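Local coordinates for uracil-dna glycosylase (Deinococcus radiodurans, PDB 4UQM), which belongs to the uracil-DNA glycosylase superfamily, an alpha/beta fold built round a four-stranded parallel sheet, and is modelled here with bound nucleic acid, at residues 169-172 / 177-180. The protein carries 1 engineered substitution. Sequence-based numbering, arbitrary orientation.
Sequences KAVN and RVVF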
loop_
_atom_site.group_PDB
_atom_site.type_symbol
_atom_site.label_atom_id
_atom_site.label_comp_id
_atom_site.label_asym_id
_atom_site.label_seq_id
_atom_site.Cartn_x
_atom_site.Cartn_y
_atom_site.Cartn_z
ATOM N N LYS A 169 -4.638 12.310 -0.333
ATOM C CA LYS A 169 -5.345 13.509 0.072
ATOM C C LYS A 169 -6.548 13.210 0.972
ATOM O O LYS A 169 -6.781 13.950 1.926
ATOM C CB LYS A 169 -5.780 14.351 -1.145
ATOM C CG LYS A 169 -4.559 15.047 -1.799
ATOM C CD LYS A 169 -4.984 15.840 -3.019
ATOM C CE LYS A 169 -3.864 16.047 -4.059
ATOM N NZ LYS A 169 -4.330 16.607 -5.362
ATOM N N ALA A 170 -7.299 12.136 0.680
ATOM C CA ALA A 170 -8.468 11.808 1.511
ATOM C C ALA A 170 -8.051 11.414 2.936
ATOM O O ALA A 170 -8.694 11.795 3.934
ATOM C CB ALA A 170 -9.239 10.681 0.893
ATOM N N VAL A 171 -6.975 10.634 3.034
ATOM C CA VAL A 171 -6.427 10.261 4.343
ATOM C C VAL A 171 -5.855 11.493 5.040
ATOM O O VAL A 171 -6.083 11.671 6.232
ATOM C CB VAL A 171 -5.369 9.161 4.178
ATOM C CG1 VAL A 171 -4.758 8.799 5.497
ATOM C CG2 VAL A 171 -6.016 7.902 3.559
ATOM N N ASN A 172 -5.130 12.354 4.311
ATOM C CA ASN A 172 -4.568 13.564 4.927
ATOM C C ASN A 172 -5.626 14.507 5.506
ATOM O O ASN A 172 -5.404 15.217 6.488
ATOM C CB ASN A 172 -3.785 14.317 3.867
ATOM C CG ASN A 172 -3.134 15.550 4.403
ATOM O OD1 ASN A 172 -2.222 15.471 5.232
ATOM N ND2 ASN A 172 -3.572 16.697 3.947
ATOM N N ARG A 177 -4.448 11.609 13.920
ATOM C CA ARG A 177 -3.149 11.213 13.412
ATOM C C ARG A 177 -3.161 9.951 12.547
ATOM O O ARG A 177 -3.636 8.871 12.930
ATOM C CB ARG A 177 -2.168 10.964 14.568
ATOM C CG ARG A 177 -0.821 10.429 14.096
ATOM C CD ARG A 177 0.253 10.646 15.113
ATOM N NE ARG A 177 0.671 12.061 15.229
ATOM C CZ ARG A 177 1.663 12.471 16.002
ATOM N NH1 ARG A 177 2.241 11.635 16.875
ATOM N NH2 ARG A 177 2.037 13.747 15.989
ATOM N N VAL A 178 -2.556 10.074 11.385
ATOM C CA VAL A 178 -2.184 8.979 10.527
ATOM C C VAL A 178 -0.677 9.024 10.327
ATOM O O VAL A 178 -0.071 10.105 10.113
ATOM C CB VAL A 178 -2.913 9.071 9.174
ATOM C CG1 VAL A 178 -2.441 8.013 8.252
ATOM C CG2 VAL A 178 -4.414 8.938 9.405
ATOM N N VAL A 179 -0.062 7.859 10.396
ATOM C CA VAL A 179 1.342 7.708 10.027
ATOM C C VAL A 179 1.442 7.225 8.604
ATOM O O VAL A 179 0.926 6.145 8.259
ATOM C CB VAL A 179 2.063 6.761 11.007
ATOM C CG1 VAL A 179 3.545 6.604 10.632
ATOM C CG2 VAL A 179 1.889 7.153 12.484
ATOM N N PHE A 180 2.114 7.986 7.772
ATOM C CA PHE A 180 2.382 7.638 6.403
ATOM C C PHE A 180 3.797 7.132 6.279
ATOM O O PHE A 180 4.745 7.871 6.603
ATOM C CB PHE A 180 2.227 8.875 5.502
ATOM C CG PHE A 180 0.826 9.480 5.462
ATOM C CD1 PHE A 180 0.335 10.269 6.498
ATOM C CD2 PHE A 180 0.017 9.275 4.354
ATOM C CE1 PHE A 180 -0.906 10.867 6.400
ATOM C CE2 PHE A 180 -1.265 9.850 4.253
ATOM C CZ PHE A 180 -1.720 10.637 5.295
#
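Val-171 presses its CG1 methyl into the angle between Phe-180 and Val-178, and that one methyl makes both of the closest approaches between residues 169-172 and 177-180. Its distance to Phe-180 CZ is 3.6 Å, and to Val-178 CG1 it is 3.7 Å, each a normal van der Waals separation. The rotamer is consistent with this double role: with chi1 at 178° the methyl lies trans to the residue's own nitrogen, and it reaches the far rim of the ring on an oblique line. The side chains of Val-171 and Phe-180 point in opposite directions as they pass, whereas those of the two valines cross nearly perpendicularly.

Just before the strand, Val-178 CG1 sits 3.7 Å above one face of the Phe-180 ring, displaced toward its rim, so the valine flanks the ring as well as meeting the helix. The backbone nitrogen of Asn-172 approaches the same ring at its edge, in plane, at 3.9 Å from Phe-180 CZ. The amide of the Asn-172 side chain is engaged elsewhere: OD1 accepts a hydrogen bond from Gly-196 N, and ND2 pairs with Thr-195 OG1.

These contacts join the last turn of helix 160-172 to the residue leading into strand 179-183 and its start, an inner strand of the parallel sheet, across a four-residue connection without helix or strand. Trp-27 of helix 25-35 and Leu-72 also touch Val-171, while Ile-194 touches Phe-180, extending the apolar cluster.

No hydrogen bond crosses directly between the two segments, and their 152 Å² of buried surface comes mostly from two valines and a phenylalanine; the direct contact is therefore apolar, while His-199 supplies a polar link, hydrogen-bonding Asn-172 O through NE2 and Val-178 N through ND1.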